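Local structure of outer membrane protein YopM (Yersinia pestis, 1JL5) at residues Leu93-Thr104 with Ser112-Leu123; Lys145-Leu155 with Leu165-Ser174. The protein acts as a secreted leucine-rich-repeat effector that probably alters host cell physiology and thereby promotes bacterial survival in host tissues. All blocks are in the same frame, centred on the assembly; numbering follows the deposited sequence.

Contact 1: Leu93-Thr104 with Ser112-Leu123; sequences LESLVASCNSLT and SLKSLLVDNNNL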
loop_
_atom_site.group_PDB
_atom_site.type_symbol
_atom_site.label_atom_id
_atom_site.label_comp_id
_atom_site.label_asym_id
_atom_site.label_seq_id
_atom_site.Cartn_x
_atom_site.Cartn_y
_atom_site.Cartn_z
ATOM N N LEU A 93 6.766 3.781 -46.748
ATOM C CA LEU A 93 6.200 3.474 -45.458
ATOM C C LEU A 93 5.101 4.484 -45.180
ATOM O O LEU A 93 5.278 5.688 -45.364
ATOM C CB LEU A 93 7.277 3.559 -44.380
ATOM C CG LEU A 93 6.892 2.960 -43.031
ATOM C CD1 LEU A 93 6.615 1.475 -43.201
ATOM C CD2 LEU A 93 8.015 3.191 -42.032
ATOM N N GLU A 94 3.951 3.986 -44.761
ATOM C CA GLU A 94 2.839 4.859 -44.444
ATOM C C GLU A 94 2.712 4.939 -42.936
ATOM O O GLU A 94 2.261 5.942 -42.389
ATOM C CB GLU A 94 1.558 4.319 -45.070
ATOM C CG GLU A 94 1.421 4.695 -46.537
ATOM C CD GLU A 94 0.208 4.074 -47.182
ATOM O OE1 GLU A 94 -0.876 4.121 -46.564
ATOM O OE2 GLU A 94 0.337 3.547 -48.306
ATOM N N SER A 95 3.143 3.879 -42.268
ATOM C CA SER A 95 3.077 3.826 -40.824
ATOM C C SER A 95 4.380 3.358 -40.203
ATOM O O SER A 95 4.836 2.238 -40.440
ATOM C CB SER A 95 1.946 2.897 -40.385
ATOM O OG SER A 95 1.914 2.779 -38.973
ATOM N N LEU A 96 4.986 4.232 -39.411
ATOM C CA LEU A 96 6.211 3.889 -38.719
ATOM C C LEU A 96 5.881 3.699 -37.253
ATOM O O LEU A 96 5.519 4.646 -36.562
ATOM C CB LEU A 96 7.257 4.991 -38.845
ATOM C CG LEU A 96 8.466 4.754 -37.931
ATOM C CD1 LEU A 96 9.131 3.425 -38.287
ATOM C CD2 LEU A 96 9.449 5.902 -38.062
ATOM N N VAL A 97 5.988 2.465 -36.788
ATOM C CA VAL A 97 5.736 2.164 -35.394
ATOM C C VAL A 97 7.079 1.742 -34.825
ATOM O O VAL A 97 7.540 0.625 -35.054
ATOM C CB VAL A 97 4.718 1.019 -35.242
ATOM C CG1 VAL A 97 4.427 0.778 -33.770
ATOM C CG2 VAL A 97 3.437 1.364 -35.989
ATOM N N ALA A 98 7.721 2.655 -34.110
ATOM C CA ALA A 98 9.018 2.382 -33.509
ATOM C C ALA A 98 8.936 2.770 -32.046
ATOM O O ALA A 98 9.836 3.399 -31.492
ATOM C CB ALA A 98 10.101 3.183 -34.215
ATOM N N SER A 99 7.831 2.390 -31.425
ATOM C CA SER A 99 7.607 2.692 -30.026
ATOM C C SER A 99 8.599 1.941 -29.163
ATOM O O SER A 99 9.126 0.902 -29.556
ATOM C CB SER A 99 6.192 2.281 -29.626
ATOM O OG SER A 99 5.248 2.787 -30.549
ATOM N N CYS A 100 8.852 2.486 -27.982
ATOM C CA CYS A 100 9.741 1.863 -27.022
ATOM C C CYS A 100 11.115 1.492 -27.545
ATOM O O CYS A 100 11.481 0.326 -27.593
ATOM C CB CYS A 100 9.059 0.631 -26.436
ATOM S SG CYS A 100 7.447 1.020 -25.714
ATOM N N ASN A 101 11.871 2.499 -27.943
ATOM C CA ASN A 101 13.224 2.296 -28.408
ATOM C C ASN A 101 13.981 3.418 -27.733
ATOM O O ASN A 101 13.454 4.041 -26.814
ATOM C CB ASN A 101 13.299 2.401 -29.931
ATOM C CG ASN A 101 12.752 1.166 -30.624
ATOM O OD1 ASN A 101 13.308 0.075 -30.498
ATOM N ND2 ASN A 101 11.655 1.330 -31.351
ATOM N N SER A 102 15.205 3.673 -28.168
ATOM C CA SER A 102 15.998 4.740 -27.580
ATOM C C SER A 102 16.290 5.763 -28.647
ATOM O O SER A 102 17.342 6.402 -28.643
ATOM C CB SER A 102 17.312 4.194 -27.040
ATOM O OG SER A 102 17.069 3.236 -26.037
ATOM N N LEU A 103 15.352 5.911 -29.570
ATOM C CA LEU A 103 15.518 6.856 -30.657
ATOM C C LEU A 103 15.675 8.263 -30.121
ATOM O O LEU A 103 14.842 8.746 -29.365
ATOM C CB LEU A 103 14.316 6.789 -31.593
ATOM C CG LEU A 103 14.049 5.411 -32.197
ATOM C CD1 LEU A 103 12.797 5.465 -33.040
ATOM C CD2 LEU A 103 15.249 4.967 -33.029
ATOM N N THR A 104 16.762 8.918 -30.502
ATOM C CA THR A 104 16.997 10.284 -30.072
ATOM C C THR A 104 16.767 11.126 -31.304
ATOM O O THR A 104 16.635 12.346 -31.239
ATOM C CB THR A 104 18.440 10.483 -29.593
ATOM O OG1 THR A 104 19.343 10.143 -30.654
ATOM C CG2 THR A 104 18.722 9.600 -28.390
ATOM N N SER A 112 5.051 9.601 -47.685
ATOM C CA SER A 112 3.906 8.708 -47.673
ATOM C C SER A 112 3.495 8.368 -46.245
ATOM O O SER A 112 2.472 7.718 -46.023
ATOM C CB SER A 112 4.258 7.422 -48.406
ATOM O OG SER A 112 5.394 6.824 -47.807
ATOM N N LEU A 113 4.295 8.801 -45.277
ATOM C CA LEU A 113 3.995 8.498 -43.886
ATOM C C LEU A 113 2.688 9.128 -43.431
ATOM O O LEU A 113 2.503 10.344 -43.502
ATOM C CB LEU A 113 5.127 8.961 -42.967
ATOM C CG LEU A 113 5.146 8.187 -41.645
ATOM C CD1 LEU A 113 5.532 6.743 -41.940
ATOM C CD2 LEU A 113 6.121 8.813 -40.660
ATOM N N LYS A 114 1.778 8.284 -42.969
ATOM C CA LYS A 114 0.491 8.742 -42.481
ATOM C C LYS A 114 0.461 8.564 -40.976
ATOM O O LYS A 114 -0.221 9.292 -40.258
ATOM C CB LYS A 114 -0.637 7.924 -43.104
ATOM C CG LYS A 114 -0.858 8.183 -44.580
ATOM C CD LYS A 114 -1.990 7.317 -45.097
ATOM C CE LYS A 114 -2.346 7.664 -46.533
ATOM N NZ LYS A 114 -3.430 6.771 -47.027
ATOM N N SER A 115 1.221 7.591 -40.498
ATOM C CA SER A 115 1.246 7.314 -39.078
ATOM C C SER A 115 2.655 7.177 -38.520
ATOM O O SER A 115 3.447 6.355 -38.982
ATOM C CB SER A 115 0.451 6.042 -38.798
ATOM O OG SER A 115 0.416 5.770 -37.413
ATOM N N LEU A 116 2.957 7.998 -37.524
ATOM C CA LEU A 116 4.253 7.967 -36.869
ATOM C C LEU A 116 4.034 7.658 -35.397
ATOM O O LEU A 116 3.548 8.504 -34.650
ATOM C CB LEU A 116 4.961 9.314 -37.004
ATOM C CG LEU A 116 6.266 9.417 -36.213
ATOM C CD1 LEU A 116 7.256 8.369 -36.728
ATOM C CD2 LEU A 116 6.841 10.812 -36.342
ATOM N N LEU A 117 4.374 6.439 -34.992
ATOM C CA LEU A 117 4.234 6.009 -33.606
ATOM C C LEU A 117 5.606 5.694 -33.053
ATOM O O LEU A 117 6.097 4.577 -33.189
ATOM C CB LEU A 117 3.366 4.757 -33.493
ATOM C CG LEU A 117 1.856 4.925 -33.344
ATOM C CD1 LEU A 117 1.270 5.509 -34.612
ATOM C CD2 LEU A 117 1.233 3.568 -33.030
ATOM N N VAL A 118 6.221 6.685 -32.431
ATOM C CA VAL A 118 7.541 6.511 -31.862
ATOM C C VAL A 118 7.507 6.923 -30.405
ATOM O O VAL A 118 8.426 7.555 -29.893
ATOM C CB VAL A 118 8.577 7.350 -32.626
ATOM C CG1 VAL A 118 8.761 6.779 -34.022
ATOM C CG2 VAL A 118 8.114 8.793 -32.706
ATOM N N ASP A 119 6.416 6.567 -29.741
ATOM C CA ASP A 119 6.265 6.877 -28.334
ATOM C C ASP A 119 7.344 6.099 -27.604
ATOM O O ASP A 119 7.838 5.087 -28.105
ATOM C CB ASP A 119 4.903 6.418 -27.839
ATOM C CG ASP A 119 4.651 4.964 -28.144
ATOM O OD1 ASP A 119 4.455 4.650 -29.336
ATOM O OD2 ASP A 119 4.667 4.134 -27.207
ATOM N N ASN A 120 7.712 6.576 -26.421
ATOM C CA ASN A 120 8.718 5.902 -25.625
ATOM C C ASN A 120 10.045 5.775 -26.348
ATOM O O ASN A 120 10.515 4.684 -26.661
ATOM C CB ASN A 120 8.197 4.534 -25.207
ATOM C CG ASN A 120 6.992 4.641 -24.306
ATOM O OD1 ASN A 120 7.118 4.988 -23.135
ATOM N ND2 ASN A 120 5.814 4.373 -24.853
ATOM N N ASN A 121 10.626 6.928 -26.620
ATOM C CA ASN A 121 11.915 7.017 -27.258
ATOM C C ASN A 121 12.567 8.201 -26.593
ATOM O O ASN A 121 12.041 8.715 -25.612
ATOM C CB ASN A 121 11.759 7.223 -28.762
ATOM C CG ASN A 121 11.530 5.923 -29.486
ATOM O OD1 ASN A 121 12.391 5.051 -29.476
ATOM N ND2 ASN A 121 10.367 5.774 -30.103
ATOM N N ASN A 122 13.701 8.635 -27.118
ATOM C CA ASN A 122 14.419 9.753 -26.531
ATOM C C ASN A 122 14.455 10.912 -27.501
ATOM O O ASN A 122 15.411 11.679 -27.534
ATOM C CB ASN A 122 15.837 9.308 -26.178
ATOM C CG ASN A 122 15.849 8.135 -25.220
ATOM O OD1 ASN A 122 16.815 7.375 -25.156
ATOM N ND2 ASN A 122 14.774 7.986 -24.459
ATOM N N LEU A 123 13.399 11.036 -28.292
ATOM C CA LEU A 123 13.316 12.102 -29.272
ATOM C C LEU A 123 13.211 13.446 -28.581
ATOM O O LEU A 123 12.332 13.657 -27.750
ATOM C CB LEU A 123 12.104 11.885 -30.177
ATOM C CG LEU A 123 12.116 10.583 -30.975
ATOM C CD1 LEU A 123 10.826 10.464 -31.765
ATOM C CD2 LEU A 123 13.325 10.563 -31.904
HETATM O O HOH W 1 13.442 5.641 -23.943
#
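Asn121 and Asn101 lie side by side and point the same way, their amide planes only 15° apart, and both donate to one backbone oxygen. Asn121 ND2 stands 2.8 Å from Ala98 O in a nearly straight bond (178° at the hydrogen) that lies in its own amide plane; Asn101 ND2 reaches Ala98 O from the opposite face of the carbonyl. Each amide donates once within its own turn and once to the coil before: Asn121 ND2 to Val118 O and Ala98 O, Asn101 ND2 to Ala98 O and Leu78 O. CG of Asn121 sits anti to its carbonyl carbon, beside the backbone N, and with this torsion ND2 faces Val118 O and Ala98 O. Asparagines repeated at this position form the asparagine ladder of a leucine-rich-repeat solenoid, and here they join LRR 2 to LRR 3. The strands 95-97 and 115-117 run parallel with axes 4.6 Å from each other, and Leu96 N to Ser115 O (2.7 Å) and Leu117 N to Leu96 O (2.6 Å) are rungs between them. On one face Leu96 and Leu116 run alongside each other in the same direction, Leu96 CD2 meeting Leu116 CD1 at 3.6 Å, while Val118 CG1 touches Ala98 CB at 3.8 Å. On the other face Val97 CG1 packs on Leu117 CB, and Ser95 OG, whose polar partner is Glu75, lies beside Ser115 CB. At the start of the segments Ser112 OG donates to Leu93 O (2.7 Å) from above the carbonyl plane, 53° out of it. Nearby, the extended chains of Glu94 and Lys114 run side by side to a long salt bridge, OE1 to NZ 3.7 Å.

Contact 2: Lys145-Leu155 with Leu165-Ser174; sequences KLPELQNSSFL and LKKLPDLPPS
Leu146 reaches across to three residues of 165-174, and each stage of its side chain has its own partner. Its CB lies 3.5 Å from Pro169 CD, at the flank of the proline ring. With CG anti to the carbonyl carbon (chi1 -74°), the branch then turns toward Leu165, whose CD1 is 3.6 Å from Leu146 CG; the two leucines cross at about a right angle. At the tip, Leu146 CD1 touches both Leu165 CD1 and Leu168 CD2 (3.6 Å to the latter), and Leu168 runs alongside it in the same direction. These are the variable, non-strand sides of successive leucine-rich repeats, where the buried leucines continue the solenoid core without helix or strand. Water bridges the two backbones at two points: one molecule accepts from Leu146 N and donates to Lys167 O, and another accepts from Leu149 N and donates to Asp170 O. Further along, Leu149 crosses Pro169 obliquely, with CD1 3.8 Å from Pro169 CD, and its CD1 also meets Leu171 CD2 at 4.0 Å. Pro172 CG packs against Leu155 CB at 3.7 Å, beside the type I turn from Ser152 to Leu155. Ser174 OG lies 2.7 Å from Leu155 O and 2.8 Å from Ser152 O.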
loop_
_atom_site.group_PDB
_atom_site.type_symbol
_atom_site.label_atom_id
_atom_site.label_comp_id
_atom_site.label_asym_id
_atom_site.label_seq_id
_atom_site.Cartn_x
_atom_site.Cartn_y
_atom_site.Cartn_z
ATOM N N LYS A 145 10.055 20.728 -28.146
ATOM C CA LYS A 145 9.138 21.489 -28.964
ATOM C C LYS A 145 8.668 20.589 -30.081
ATOM O O LYS A 145 9.279 19.567 -30.369
ATOM C CB LYS A 145 9.827 22.735 -29.533
ATOM C CG LYS A 145 11.106 22.453 -30.302
ATOM C CD LYS A 145 11.835 23.749 -30.651
ATOM C CE LYS A 145 13.195 23.471 -31.284
ATOM N NZ LYS A 145 13.964 24.720 -31.581
ATOM N N LEU A 146 7.556 20.957 -30.694
ATOM C CA LEU A 146 7.013 20.181 -31.787
ATOM C C LEU A 146 7.162 20.991 -33.055
ATOM O O LEU A 146 7.223 22.216 -33.012
ATOM C CB LEU A 146 5.531 19.897 -31.556
ATOM C CG LEU A 146 5.151 18.857 -30.506
ATOM C CD1 LEU A 146 3.637 18.851 -30.341
ATOM C CD2 LEU A 146 5.649 17.486 -30.931
ATOM N N PRO A 147 7.257 20.318 -34.203
ATOM C CA PRO A 147 7.383 21.092 -35.437
ATOM C C PRO A 147 5.997 21.676 -35.669
ATOM O O PRO A 147 5.039 21.275 -35.004
ATOM C CB PRO A 147 7.742 20.029 -36.468
ATOM C CG PRO A 147 7.003 18.828 -35.966
ATOM C CD PRO A 147 7.290 18.873 -34.479
ATOM N N GLU A 148 5.882 22.623 -36.589
ATOM C CA GLU A 148 4.587 23.212 -36.881
ATOM C C GLU A 148 3.608 22.074 -37.142
ATOM O O GLU A 148 3.957 21.082 -37.773
ATOM C CB GLU A 148 4.688 24.122 -38.103
ATOM C CG GLU A 148 3.360 24.686 -38.566
ATOM C CD GLU A 148 3.524 25.676 -39.698
ATOM O OE1 GLU A 148 4.107 25.297 -40.738
ATOM O OE2 GLU A 148 3.072 26.832 -39.546
ATOM N N LEU A 149 2.383 22.216 -36.651
ATOM C CA LEU A 149 1.375 21.177 -36.813
ATOM C C LEU A 149 0.147 21.655 -37.569
ATOM O O LEU A 149 -0.545 20.863 -38.203
ATOM C CB LEU A 149 0.919 20.680 -35.438
ATOM C CG LEU A 149 1.980 20.231 -34.435
ATOM C CD1 LEU A 149 1.322 19.979 -33.083
ATOM C CD2 LEU A 149 2.673 18.985 -34.945
ATOM N N GLN A 150 -0.122 22.952 -37.493
ATOM C CA GLN A 150 -1.305 23.517 -38.123
ATOM C C GLN A 150 -1.432 23.271 -39.619
ATOM O O GLN A 150 -2.536 23.296 -40.152
ATOM C CB GLN A 150 -1.383 25.016 -37.831
ATOM C CG GLN A 150 -0.346 25.857 -38.537
ATOM C CD GLN A 150 -0.446 27.313 -38.142
ATOM O OE1 GLN A 150 -1.543 27.861 -38.039
ATOM N NE2 GLN A 150 0.698 27.952 -37.925
ATOM N N ASN A 151 -0.318 23.028 -40.299
ATOM C CA ASN A 151 -0.380 22.786 -41.733
ATOM C C ASN A 151 -0.422 21.311 -42.080
ATOM O O ASN A 151 -0.255 20.925 -43.236
ATOM C CB ASN A 151 0.790 23.461 -42.437
ATOM C CG ASN A 151 0.749 24.963 -42.292
ATOM O OD1 ASN A 151 -0.300 25.581 -42.472
ATOM N ND2 ASN A 151 1.888 25.562 -41.968
ATOM N N SER A 152 -0.648 20.484 -41.070
ATOM C CA SER A 152 -0.743 19.052 -41.293
ATOM C C SER A 152 -2.201 18.770 -41.612
ATOM O O SER A 152 -3.002 18.443 -40.736
ATOM C CB SER A 152 -0.291 18.298 -40.049
ATOM O OG SER A 152 1.066 18.594 -39.782
ATOM N N SER A 153 -2.528 18.916 -42.889
ATOM C CA SER A 153 -3.879 18.730 -43.392
ATOM C C SER A 153 -4.550 17.423 -43.005
ATOM O O SER A 153 -5.773 17.329 -43.025
ATOM C CB SER A 153 -3.871 18.862 -44.918
ATOM O OG SER A 153 -3.316 20.106 -45.306
ATOM N N PHE A 154 -3.765 16.416 -42.644
ATOM C CA PHE A 154 -4.341 15.127 -42.299
ATOM C C PHE A 154 -4.026 14.691 -40.879
ATOM O O PHE A 154 -4.381 13.587 -40.477
ATOM C CB PHE A 154 -3.838 14.077 -43.289
ATOM C CG PHE A 154 -3.971 14.498 -44.720
ATOM C CD1 PHE A 154 -5.216 14.512 -45.342
ATOM C CD2 PHE A 154 -2.860 14.937 -45.431
ATOM C CE1 PHE A 154 -5.352 14.960 -46.651
ATOM C CE2 PHE A 154 -2.987 15.387 -46.742
ATOM C CZ PHE A 154 -4.234 15.400 -47.352
ATOM N N LEU A 155 -3.354 15.554 -40.127
ATOM C CA LEU A 155 -3.004 15.230 -38.752
ATOM C C LEU A 155 -4.276 15.153 -37.925
ATOM O O LEU A 155 -4.858 16.179 -37.577
ATOM C CB LEU A 155 -2.091 16.300 -38.159
ATOM C CG LEU A 155 -0.760 15.812 -37.586
ATOM C CD1 LEU A 155 -0.202 16.871 -36.662
ATOM C CD2 LEU A 155 -0.946 14.499 -36.853
ATOM N N LEU A 165 7.406 19.475 -23.651
ATOM C CA LEU A 165 6.835 20.569 -24.410
ATOM C C LEU A 165 6.408 21.700 -23.488
ATOM O O LEU A 165 5.650 21.494 -22.541
ATOM C CB LEU A 165 5.641 20.066 -25.223
ATOM C CG LEU A 165 6.016 18.961 -26.215
ATOM C CD1 LEU A 165 4.774 18.453 -26.918
ATOM C CD2 LEU A 165 7.026 19.500 -27.223
ATOM N N LYS A 166 6.926 22.891 -23.764
ATOM C CA LYS A 166 6.599 24.074 -22.981
ATOM C C LYS A 166 5.410 24.706 -23.685
ATOM O O LYS A 166 4.612 25.418 -23.078
ATOM C CB LYS A 166 7.770 25.056 -22.971
ATOM C CG LYS A 166 9.036 24.514 -22.318
ATOM C CD LYS A 166 8.967 24.554 -20.795
ATOM C CE LYS A 166 8.983 25.988 -20.271
ATOM N NZ LYS A 166 9.028 26.048 -18.778
ATOM N N LYS A 167 5.302 24.430 -24.978
ATOM C CA LYS A 167 4.217 24.960 -25.780
ATOM C C LYS A 167 3.884 24.007 -26.909
ATOM O O LYS A 167 4.715 23.206 -27.327
ATOM C CB LYS A 167 4.612 26.319 -26.378
ATOM C CG LYS A 167 4.955 27.367 -25.335
ATOM C CD LYS A 167 5.242 28.729 -25.954
ATOM C CE LYS A 167 5.427 29.779 -24.863
ATOM N NZ LYS A 167 5.588 31.157 -25.401
ATOM N N LEU A 168 2.644 24.074 -27.372
ATOM C CA LEU A 168 2.203 23.252 -28.481
ATOM C C LEU A 168 2.018 24.195 -29.645
ATOM O O LEU A 168 1.475 25.284 -29.483
ATOM C CB LEU A 168 0.865 22.581 -28.187
ATOM C CG LEU A 168 0.847 21.432 -27.190
ATOM C CD1 LEU A 168 -0.565 20.872 -27.120
ATOM C CD2 LEU A 168 1.838 20.352 -27.627
ATOM N N PRO A 169 2.493 23.811 -30.831
ATOM C CA PRO A 169 2.310 24.709 -31.973
ATOM C C PRO A 169 0.804 24.779 -32.208
ATOM O O PRO A 169 0.057 23.949 -31.681
ATOM C CB PRO A 169 3.030 23.977 -33.101
ATOM C CG PRO A 169 4.087 23.194 -32.377
ATOM C CD PRO A 169 3.333 22.659 -31.191
ATOM N N ASP A 170 0.342 25.757 -32.974
ATOM C CA ASP A 170 -1.084 25.828 -33.230
ATOM C C ASP A 170 -1.483 24.513 -33.867
ATOM O O ASP A 170 -0.709 23.908 -34.606
ATOM C CB ASP A 170 -1.419 27.009 -34.137
ATOM C CG ASP A 170 -1.200 28.332 -33.447
ATOM O OD1 ASP A 170 -1.345 28.378 -32.207
ATOM O OD2 ASP A 170 -0.892 29.322 -34.138
ATOM N N LEU A 171 -2.691 24.062 -33.570
ATOM C CA LEU A 171 -3.148 22.786 -34.075
ATOM C C LEU A 171 -3.802 22.836 -35.442
ATOM O O LEU A 171 -4.413 23.835 -35.820
ATOM C CB LEU A 171 -4.095 22.162 -33.055
ATOM C CG LEU A 171 -3.436 22.101 -31.674
ATOM C CD1 LEU A 171 -4.452 21.661 -30.636
ATOM C CD2 LEU A 171 -2.236 21.154 -31.722
ATOM N N PRO A 172 -3.670 21.744 -36.208
ATOM C CA PRO A 172 -4.252 21.654 -37.545
ATOM C C PRO A 172 -5.753 21.441 -37.435
ATOM O O PRO A 172 -6.218 20.719 -36.556
ATOM C CB PRO A 172 -3.546 20.442 -38.138
ATOM C CG PRO A 172 -3.412 19.544 -36.942
ATOM C CD PRO A 172 -2.925 20.513 -35.879
ATOM N N PRO A 173 -6.529 22.073 -38.322
ATOM C CA PRO A 173 -7.986 21.939 -38.314
ATOM C C PRO A 173 -8.416 20.482 -38.382
ATOM O O PRO A 173 -9.538 20.139 -38.019
ATOM C CB PRO A 173 -8.406 22.715 -39.557
ATOM C CG PRO A 173 -7.371 23.801 -39.624
ATOM C CD PRO A 173 -6.095 23.046 -39.341
ATOM N N SER A 174 -7.518 19.625 -38.851
ATOM C CA SER A 174 -7.816 18.207 -38.972
ATOM C C SER A 174 -7.697 17.491 -37.635
ATOM O O SER A 174 -8.143 16.353 -37.491
ATOM C CB SER A 174 -6.862 17.552 -39.968
ATOM O OG SER A 174 -5.516 17.786 -39.592
HETATM O O HOH W 2 6.167 22.917 -29.537
HETATM O O HOH W 3 1.412 24.455 -35.862
#

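How the contacts relate
The two contacts follow each other along the chain, contact 1 closing before contact 2 opens, and they sample different sides of the same solenoid. Contact 1 joins strands and the turns beyond them in LRR 2 and LRR 3; contact 2 joins loops that lie between strands, from LRR 4 to the start of LRR 6. Their centres are about 17 Å apart and their nearest atoms about 6 Å, so they do not touch. Strand 135-137 links them: Leu136 packs on Leu116 of contact 1 and on Leu149 and Leu155 of contact 2. Both lie away from the annotated calcium sites, although bound calcium ions come within about 9 Å of the Asn120 side chain and about 10 Å of that of Leu165.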